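PDB 4EC6: conjugal transfer protein-like C-terminal domain-containing protein from Enterococcus faecalis, which is of unknown function but, as a VirB8-like protein named TraM, is probably a membrane component of the type IV secretion machinery that transfers a conjugative plasmid. Local coordinates for residues Y63-Y68 with I136-E141; V105-S110 with V119-N124. All blocks are in the same frame, centred on the assembly; numbering follows the deposited sequence.

Both contacts belong to one NTF2-like domain, the C-terminal part of a longer membrane protein, and their centres lie 10 Å apart. Contact 1 brings helix 54-68 against strand 131-142; contact 2 pairs strands 101-112 and 117-126 as a hairpin. Along the chain, contact 2 is nested inside the loop that contact 1 closes. Strands 117-126 and 131-142 are neighbours in the same antiparallel sheet, with probable backbone hydrogen bonds from Val119 N to Phe138 O and from Tyr121 N to Ile136 O. Leu65 also packs on Tyr121, so the helix spans both contacts. Residues 105-110 and 119-124 also meet a neighbouring copy in the three-chain assembly, so the hairpin serves both the domain core and the subunit interface.

Contact 1 (Y63-Y68 with I136-E141); sequences YFLTYY and ITFEVE
Ile136 opens the strand side of this contact by reaching Leu65 and Tyr68 of the helix with its CD1 methyl. Here helix 54-68 lies over the antiparallel sheet of an NTF2-like domain, the fold shared with VirB8 proteins; the axes of segments 63-68 and 136-141 come within 11.9 Å and run at 116° to each other. The contact is wholly apolar. Ile136 CG1 stands anti to the backbone N (chi1 -163°), and with the chain extended beyond it CD1 lies 3.7 Å from CD2 of Leu65. The two side chains pass alongside each other, running in opposite senses. The same CD1 also touches the Tyr68 ring, 3.9 Å from its CE2, so one methyl is shared by two helix residues three positions apart, about one turn. Tyr68 also packs on Pro153 of strand 147-157, which ties the helix to the strand next to 131-142.

Two residues on, the edge of the Phe64 ring is directed at the face of Phe138, with ring centroids 5.1 Å apart and planes at 59°. Phe138 CG sits between its own backbone N and carbonyl carbon, turning a ring face to the helix. Leu65 CD2 comes near the same ring obliquely, 4.4 Å from CE2 of Phe138. Phe64 CE2 stands over the centre of the Phe138 ring, while Phe64 CD2 makes the closer approach, 3.7 Å from Phe138 CZ.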
ATOM      1  N   TYR A  63       9.817  -3.771  -4.426  1.00 10.86           N
ATOM      2  CA  TYR A  63      10.526  -3.648  -5.676  1.00 10.64           C
ATOM      3  C   TYR A  63      11.228  -4.962  -5.990  1.00 10.44           C
ATOM      4  O   TYR A  63      11.005  -5.544  -7.066  1.00 10.75           O
ATOM      5  CB  TYR A  63      11.458  -2.463  -5.666  1.00 11.77           C
ATOM      6  CG  TYR A  63      10.817  -1.209  -6.209  1.00 12.48           C
ATOM      7  CD1 TYR A  63      10.791  -0.934  -7.589  1.00 12.90           C
ATOM      8  CD2 TYR A  63      10.192  -0.337  -5.363  1.00 12.76           C
ATOM      9  CE1 TYR A  63      10.183   0.208  -8.078  1.00 13.79           C
ATOM     10  CE2 TYR A  63       9.565   0.785  -5.831  1.00 13.71           C
ATOM     11  CZ  TYR A  63       9.566   1.070  -7.174  1.00 14.06           C
ATOM     12  OH  TYR A  63       8.929   2.233  -7.568  1.00 14.06           O
ATOM     13  N   PHE A  64      11.956  -5.492  -5.015  1.00  9.71           N
ATOM     14  CA  PHE A  64      12.521  -6.826  -5.141  1.00  9.40           C
ATOM     15  C   PHE A  64      11.469  -7.862  -5.534  1.00  9.63           C
ATOM     16  O   PHE A  64      11.754  -8.673  -6.406  1.00  9.59           O
ATOM     17  CB  PHE A  64      13.244  -7.253  -3.854  1.00  8.87           C
ATOM     18  CG  PHE A  64      13.632  -8.725  -3.806  1.00  8.43           C
ATOM     19  CD1 PHE A  64      14.667  -9.219  -4.586  1.00  8.14           C
ATOM     20  CD2 PHE A  64      12.980  -9.602  -2.936  1.00  8.26           C
ATOM     21  CE1 PHE A  64      15.039 -10.549  -4.515  1.00  8.00           C
ATOM     22  CE2 PHE A  64      13.330 -10.927  -2.881  1.00  8.21           C
ATOM     23  CZ  PHE A  64      14.370 -11.404  -3.671  1.00  8.13           C
ATOM     24  N   LEU A  65      10.294  -7.871  -4.904  1.00  9.57           N
ATOM     25  CA  LEU A  65       9.296  -8.909  -5.246  1.00 10.41           C
ATOM     26  C   LEU A  65       8.830  -8.891  -6.722  1.00 11.59           C
ATOM     27  O   LEU A  65       8.568  -9.919  -7.338  1.00 11.61           O
ATOM     28  CB  LEU A  65       8.100  -8.860  -4.299  1.00  9.80           C
ATOM     29  CG  LEU A  65       8.396  -9.411  -2.913  1.00  9.82           C
ATOM     30  CD1 LEU A  65       7.311  -9.092  -1.899  1.00 10.04           C
ATOM     31  CD2 LEU A  65       8.545 -10.901  -3.021  1.00  9.68           C
ATOM     32  N   THR A  66       8.730  -7.692  -7.277  1.00 13.21           N
ATOM     33  CA  THR A  66       8.458  -7.500  -8.656  1.00 14.31           C
ATOM     34  C   THR A  66       9.478  -8.245  -9.542  1.00 15.23           C
ATOM     35  O   THR A  66       9.098  -8.900 -10.490  1.00 17.07           O
ATOM     36  CB  THR A  66       8.478  -6.001  -8.888  1.00 16.10           C
ATOM     37  OG1 THR A  66       7.293  -5.441  -8.279  1.00 18.24           O
ATOM     38  CG2 THR A  66       8.479  -5.687 -10.329  1.00 17.07           C
ATOM     39  N   TYR A  67      10.767  -8.177  -9.244  1.00 14.71           N
ATOM     40  CA  TYR A  67      11.743  -8.879 -10.046  1.00 14.41           C
ATOM     41  C   TYR A  67      11.835 -10.384  -9.685  1.00 13.55           C
ATOM     42  O   TYR A  67      11.950 -11.253 -10.527  1.00 14.63           O
ATOM     43  CB  TYR A  67      13.086  -8.144  -9.970  1.00 15.48           C
ATOM     44  CG  TYR A  67      13.007  -6.855 -10.695  1.00 17.44           C
ATOM     45  CD1 TYR A  67      12.913  -6.827 -12.122  1.00 19.09           C
ATOM     46  CD2 TYR A  67      12.941  -5.647 -10.012  1.00 19.08           C
ATOM     47  CE1 TYR A  67      12.790  -5.635 -12.833  1.00 18.41           C
ATOM     48  CE2 TYR A  67      12.807  -4.435 -10.719  1.00 20.13           C
ATOM     49  CZ  TYR A  67      12.735  -4.457 -12.118  1.00 19.83           C
ATOM     50  OH  TYR A  67      12.631  -3.300 -12.802  1.00 22.73           O
ATOM     51  N   TYR A  68      11.730 -10.690  -8.424  1.00 12.57           N
ATOM     52  CA  TYR A  68      11.752 -12.037  -7.978  1.00 12.18           C
ATOM     53  C   TYR A  68      10.590 -12.804  -8.544  1.00 12.93           C
ATOM     54  O   TYR A  68      10.747 -13.949  -8.888  1.00 12.49           O
ATOM     55  CB  TYR A  68      11.692 -12.052  -6.456  1.00 11.32           C
ATOM     56  CG  TYR A  68      11.873 -13.418  -5.871  1.00 10.29           C
ATOM     57  CD1 TYR A  68      13.119 -14.092  -5.978  1.00  9.67           C
ATOM     58  CD2 TYR A  68      10.827 -14.032  -5.185  1.00  9.27           C
ATOM     59  CE1 TYR A  68      13.281 -15.358  -5.442  1.00  9.12           C
ATOM     60  CE2 TYR A  68      10.977 -15.300  -4.653  1.00  9.01           C
ATOM     61  CZ  TYR A  68      12.182 -15.940  -4.789  1.00  9.14           C
ATOM     62  OH  TYR A  68      12.287 -17.140  -4.228  1.00  9.16           O
ATOM     63  N   ILE A 136       5.536 -14.735   2.164  1.00 14.15           N
ATOM     64  CA  ILE A 136       6.917 -14.767   1.768  1.00 13.67           C
ATOM     65  C   ILE A 136       7.759 -14.024   2.816  1.00 14.31           C
ATOM     66  O   ILE A 136       7.397 -12.940   3.249  1.00 12.54           O
ATOM     67  CB  ILE A 136       7.108 -14.185   0.359  1.00 12.59           C
ATOM     68  CG1 ILE A 136       8.460 -14.614  -0.155  1.00 11.90           C
ATOM     69  CG2 ILE A 136       6.925 -12.667   0.324  1.00 12.36           C
ATOM     70  CD1 ILE A 136       8.645 -14.337  -1.616  1.00 11.64           C
ATOM     71  N   THR A 137       8.858 -14.673   3.213  1.00 15.61           N
ATOM     72  CA  THR A 137       9.793 -14.214   4.221  1.00 16.04           C
ATOM     73  C   THR A 137      11.216 -14.195   3.591  1.00 15.71           C
ATOM     74  O   THR A 137      11.597 -15.072   2.827  1.00 15.90           O
ATOM     75  CB  THR A 137       9.751 -15.201   5.392  1.00 17.91           C
ATOM     76  OG1 THR A 137       8.388 -15.467   5.673  1.00 21.56           O
ATOM     77  CG2 THR A 137      10.373 -14.646   6.662  1.00 17.89           C
ATOM     78  N   PHE A 138      11.974 -13.156   3.880  1.00 14.42           N
ATOM     79  CA  PHE A 138      13.362 -13.078   3.494  1.00 13.65           C
ATOM     80  C   PHE A 138      14.061 -12.015   4.351  1.00 14.94           C
ATOM     81  O   PHE A 138      13.416 -11.158   4.943  1.00 14.70           O
ATOM     82  CB  PHE A 138      13.507 -12.805   2.011  1.00 11.85           C
ATOM     83  CG  PHE A 138      12.863 -11.535   1.532  1.00 10.88           C
ATOM     84  CD1 PHE A 138      13.601 -10.343   1.463  1.00 10.58           C
ATOM     85  CD2 PHE A 138      11.542 -11.526   1.059  1.00 10.26           C
ATOM     86  CE1 PHE A 138      13.025  -9.177   0.983  1.00 10.39           C
ATOM     87  CE2 PHE A 138      10.970 -10.340   0.566  1.00 10.39           C
ATOM     88  CZ  PHE A 138      11.700  -9.169   0.528  1.00 10.01           C
ATOM     89  N   GLU A 139      15.371 -12.072   4.449  1.00 17.39           N
ATOM     90  CA  GLU A 139      16.079 -11.021   5.207  1.00 19.94           C
ATOM     91  C   GLU A 139      16.699  -9.933   4.344  1.00 19.28           C
ATOM     92  O   GLU A 139      16.923 -10.118   3.170  1.00 19.59           O
ATOM     93  CB  GLU A 139      17.067 -11.639   6.166  1.00 20.31           C
ATOM     94  CG  GLU A 139      16.337 -12.636   7.003  1.00 22.52           C
ATOM     95  CD  GLU A 139      17.257 -13.427   7.893  1.00 28.26           C
ATOM     96  OE1 GLU A 139      18.410 -12.952   8.149  1.00 30.43           O
ATOM     97  OE2 GLU A 139      16.811 -14.533   8.322  1.00 28.78           O
ATOM     98  N   VAL A 140      16.997  -8.813   4.960  1.00 20.29           N
ATOM     99  CA  VAL A 140      17.355  -7.575   4.259  1.00 21.16           C
ATOM    100  C   VAL A 140      18.350  -6.864   5.160  1.00 21.49           C
ATOM    101  O   VAL A 140      18.206  -6.930   6.351  1.00 22.57           O
ATOM    102  CB  VAL A 140      16.092  -6.725   4.098  1.00 20.51           C
ATOM    103  CG1 VAL A 140      16.395  -5.261   3.877  1.00 22.33           C
ATOM    104  CG2 VAL A 140      15.325  -7.254   2.913  1.00 21.94           C
ATOM    105  N   GLU A 141      19.397  -6.272   4.604  1.00 22.06           N
ATOM    106  CA  GLU A 141      20.408  -5.567   5.392  1.00 23.47           C
ATOM    107  C   GLU A 141      20.661  -4.212   4.782  1.00 24.71           C
ATOM    108  O   GLU A 141      20.536  -4.034   3.563  1.00 24.57           O
ATOM    109  CB  GLU A 141      21.692  -6.368   5.515  1.00 23.50           C
ATOM    110  CG  GLU A 141      21.556  -7.588   6.418  1.00 24.46           C
ATOM    111  CD  GLU A 141      22.771  -8.519   6.331  1.00 27.17           C
ATOM    112  OE1 GLU A 141      23.862  -8.063   5.894  1.00 26.62           O
ATOM    113  OE2 GLU A 141      22.632  -9.728   6.666  1.00 28.87           O
TER

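Contact 2 (V105-S110 with V119-N124); sequences VNYYGS and VEYLLN
Asn106 and Leu122 form a hydrogen-bonded antiparallel pair, exchanging both backbone bonds: Asn106 N to Leu122 O at 3.0 Å and Leu122 N to Asn106 O at 2.9 Å. Leu122 O accepts a second bond from a water that also takes one from Asn106 ND2, so this water bridges side chain and opposite backbone. Further along, Tyr108 N gives its hydrogen to Glu120 O at 2.7 Å, tilted out of the carbonyl plane, and Glu120 N binds Gly109 O at 2.9 Å. Tyr108 and Gly109 thus both face Glu120, a classic beta bulge in the hairpin of strands 101-112 and 117-126. The register shifts by one residue here, and Gly109 adopts a positive phi of 100°, a backbone shape that suits glycine.

Aromatic contacts occupy both faces of the sheet. On the face turned to helix 54-68, Tyr107 holds its CG anti to the backbone N (chi1 -177°), which brings the edge of its ring to the face of Tyr121, centroids 5.4 Å apart and planes at 67°; Tyr107 CD1 is the atom over that ring. The Tyr121 hydroxyl is hydrogen-bonded to Asp58 O, which holds the hydroxyl end of the ring against the helix. On the other face, Leu122 CG sits 3.9 Å from the centroid of the Tyr108 ring, close to its normal, in a CH-pi contact. Lys56 of the third subunit, another copy of this protein, makes a cation-pi contact with Tyr108 and a hydrogen bond to its carbonyl O.

Val105, on the same face as Tyr107, adds apolar contacts with both of its branches: CG1 approaches the Tyr121 ring obliquely, 3.6 Å from CD1, and CG2 lies 3.9 Å from Leu123 CD2, the Val105 and Leu123 side chains running side by side.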
ATOM      1  N   VAL A 105       0.390  -7.606  -3.253  1.00 13.70           N
ATOM      2  CA  VAL A 105       1.427  -7.650  -2.267  1.00 13.15           C
ATOM      3  C   VAL A 105       1.046  -6.755  -1.110  1.00 12.44           C
ATOM      4  O   VAL A 105       0.768  -5.587  -1.308  1.00 12.07           O
ATOM      5  CB  VAL A 105       2.774  -7.147  -2.882  1.00 12.29           C
ATOM      6  CG1 VAL A 105       3.866  -7.104  -1.825  1.00 11.15           C
ATOM      7  CG2 VAL A 105       3.141  -8.005  -4.072  1.00 11.53           C
ATOM      8  N   ASN A 106       1.045  -7.295   0.094  1.00 12.29           N
ATOM      9  CA  ASN A 106       0.843  -6.482   1.276  1.00 12.79           C
ATOM     10  C   ASN A 106       1.948  -6.724   2.251  1.00 13.12           C
ATOM     11  O   ASN A 106       2.267  -7.857   2.560  1.00 14.00           O
ATOM     12  CB  ASN A 106      -0.495  -6.797   1.951  1.00 13.93           C
ATOM     13  CG  ASN A 106      -1.680  -6.345   1.120  1.00 14.16           C
ATOM     14  OD1 ASN A 106      -2.020  -5.187   1.082  1.00 15.79           O
ATOM     15  ND2 ASN A 106      -2.278  -7.254   0.442  1.00 14.59           N
ATOM     16  N   TYR A 107       2.543  -5.654   2.741  1.00 12.84           N
ATOM     17  CA  TYR A 107       3.583  -5.746   3.754  1.00 12.42           C
ATOM     18  C   TYR A 107       3.049  -6.326   5.036  1.00 12.25           C
ATOM     19  O   TYR A 107       2.017  -5.896   5.494  1.00 13.23           O
ATOM     20  CB  TYR A 107       4.168  -4.355   4.019  1.00 11.68           C
ATOM     21  CG  TYR A 107       5.297  -4.333   4.992  1.00 11.86           C
ATOM     22  CD1 TYR A 107       6.476  -5.039   4.737  1.00 12.38           C
ATOM     23  CD2 TYR A 107       5.210  -3.592   6.157  1.00 11.61           C
ATOM     24  CE1 TYR A 107       7.549  -4.980   5.623  1.00 13.05           C
ATOM     25  CE2 TYR A 107       6.253  -3.516   7.053  1.00 11.79           C
ATOM     26  CZ  TYR A 107       7.424  -4.208   6.797  1.00 13.15           C
ATOM     27  OH  TYR A 107       8.477  -4.171   7.709  1.00 14.11           O
ATOM     28  N   TYR A 108       3.773  -7.261   5.645  1.00 12.28           N
ATOM     29  CA  TYR A 108       3.283  -7.970   6.833  1.00 12.45           C
ATOM     30  C   TYR A 108       4.241  -7.820   8.026  1.00 13.70           C
ATOM     31  O   TYR A 108       4.153  -8.541   9.014  1.00 15.59           O
ATOM     32  CB  TYR A 108       2.993  -9.445   6.489  1.00 11.87           C
ATOM     33  CG  TYR A 108       1.890 -10.100   7.322  1.00 12.02           C
ATOM     34  CD1 TYR A 108       0.658  -9.512   7.458  1.00 12.01           C
ATOM     35  CD2 TYR A 108       2.090 -11.324   7.964  1.00 12.35           C
ATOM     36  CE1 TYR A 108      -0.344 -10.074   8.214  1.00 12.24           C
ATOM     37  CE2 TYR A 108       1.083 -11.927   8.720  1.00 12.48           C
ATOM     38  CZ  TYR A 108      -0.139 -11.280   8.840  1.00 12.96           C
ATOM     39  OH  TYR A 108      -1.170 -11.833   9.589  1.00 12.96           O
ATOM     40  N   GLY A 109       5.150  -6.860   7.959  1.00 14.28           N
ATOM     41  CA  GLY A 109       5.957  -6.516   9.112  1.00 14.39           C
ATOM     42  C   GLY A 109       7.345  -7.105   9.091  1.00 15.27           C
ATOM     43  O   GLY A 109       7.687  -7.963   8.275  1.00 15.18           O
ATOM     44  N   SER A 110       8.151  -6.656  10.033  1.00 16.39           N
ATOM     45  CA  SER A 110       9.519  -7.086  10.112  1.00 17.94           C
ATOM     46  C   SER A 110       9.880  -7.437  11.524  1.00 18.98           C
ATOM     47  O   SER A 110       9.151  -7.171  12.446  1.00 18.56           O
ATOM     48  CB  SER A 110      10.424  -5.963   9.630  1.00 18.27           C
ATOM     49  OG  SER A 110      10.307  -4.928  10.559  1.00 19.17           O
ATOM     50  N   VAL A 119      11.786  -9.674   6.840  1.00 15.59           N
ATOM     51  CA  VAL A 119      10.529  -9.040   6.426  1.00 14.90           C
ATOM     52  C   VAL A 119       9.527 -10.074   5.934  1.00 14.78           C
ATOM     53  O   VAL A 119       9.892 -11.076   5.342  1.00 16.19           O
ATOM     54  CB  VAL A 119      10.730  -7.902   5.374  1.00 14.67           C
ATOM     55  CG1 VAL A 119      11.807  -6.957   5.814  1.00 15.06           C
ATOM     56  CG2 VAL A 119      11.127  -8.431   4.013  1.00 14.62           C
ATOM     57  N   GLU A 120       8.253  -9.832   6.140  1.00 15.23           N
ATOM     58  CA  GLU A 120       7.226 -10.711   5.562  1.00 14.43           C
ATOM     59  C   GLU A 120       6.237  -9.944   4.744  1.00 13.44           C
ATOM     60  O   GLU A 120       5.932  -8.790   5.061  1.00 12.78           O
ATOM     61  CB  GLU A 120       6.460 -11.414   6.660  1.00 15.77           C
ATOM     62  CG  GLU A 120       7.365 -12.123   7.649  1.00 17.62           C
ATOM     63  CD  GLU A 120       6.594 -12.815   8.748  1.00 18.06           C
ATOM     64  OE1 GLU A 120       5.379 -12.640   8.847  1.00 18.93           O
ATOM     65  OE2 GLU A 120       7.201 -13.540   9.538  1.00 19.92           O
ATOM     66  N   TYR A 121       5.722 -10.598   3.697  1.00 12.82           N
ATOM     67  CA  TYR A 121       4.599 -10.095   2.911  1.00 12.08           C
ATOM     68  C   TYR A 121       3.532 -11.163   2.728  1.00 13.09           C
ATOM     69  O   TYR A 121       3.827 -12.362   2.643  1.00 13.41           O
ATOM     70  CB  TYR A 121       5.062  -9.606   1.547  1.00 10.89           C
ATOM     71  CG  TYR A 121       6.114  -8.514   1.576  1.00 10.20           C
ATOM     72  CD1 TYR A 121       5.798  -7.206   1.193  1.00 10.04           C
ATOM     73  CD2 TYR A 121       7.422  -8.779   1.970  1.00  9.90           C
ATOM     74  CE1 TYR A 121       6.732  -6.189   1.233  1.00  9.43           C
ATOM     75  CE2 TYR A 121       8.383  -7.774   1.996  1.00  9.91           C
ATOM     76  CZ  TYR A 121       8.017  -6.478   1.623  1.00  9.75           C
ATOM     77  OH  TYR A 121       8.951  -5.490   1.665  1.00  9.68           O
ATOM     78  N   LEU A 122       2.279 -10.731   2.632  1.00 13.88           N
ATOM     79  CA  LEU A 122       1.203 -11.622   2.192  1.00 14.27           C
ATOM     80  C   LEU A 122       0.969 -11.412   0.714  1.00 15.00           C
ATOM     81  O   LEU A 122       0.862 -10.280   0.278  1.00 16.08           O
ATOM     82  CB  LEU A 122      -0.100 -11.340   2.940  1.00 13.41           C
ATOM     83  CG  LEU A 122      -0.054 -11.716   4.392  1.00 14.38           C
ATOM     84  CD1 LEU A 122      -1.501 -11.917   4.812  1.00 14.67           C
ATOM     85  CD2 LEU A 122       0.780 -12.985   4.675  1.00 13.54           C
ATOM     86  N   LEU A 123       0.864 -12.492  -0.053  1.00 15.49           N
ATOM     87  CA  LEU A 123       0.711 -12.397  -1.485  1.00 16.26           C
ATOM     88  C   LEU A 123      -0.527 -13.149  -1.949  1.00 17.47           C
ATOM     89  O   LEU A 123      -0.934 -14.153  -1.350  1.00 17.45           O
ATOM     90  CB  LEU A 123       1.934 -13.011  -2.158  1.00 15.68           C
ATOM     91  CG  LEU A 123       3.340 -12.691  -1.665  1.00 15.29           C
ATOM     92  CD1 LEU A 123       4.403 -13.517  -2.372  1.00 14.54           C
ATOM     93  CD2 LEU A 123       3.630 -11.222  -1.916  1.00 15.41           C
ATOM     94  N   ASN A 124      -1.134 -12.667  -3.007  1.00 19.14           N
ATOM     95  CA  ASN A 124      -2.033 -13.510  -3.754  1.00 22.07           C
ATOM     96  C   ASN A 124      -1.210 -13.896  -4.964  1.00 23.14           C
ATOM     97  O   ASN A 124      -0.851 -13.017  -5.779  1.00 22.66           O
ATOM     98  CB  ASN A 124      -3.283 -12.763  -4.226  1.00 23.57           C
ATOM     99  CG  ASN A 124      -4.259 -12.424  -3.090  1.00 26.36           C
ATOM    100  OD1 ASN A 124      -4.413 -13.176  -2.107  1.00 26.70           O
ATOM    101  ND2 ASN A 124      -4.968 -11.281  -3.245  1.00 27.08           N
TER
HETATM  102  O   HOH W   1      -1.512  -9.481  -0.472  1.00 19.72           O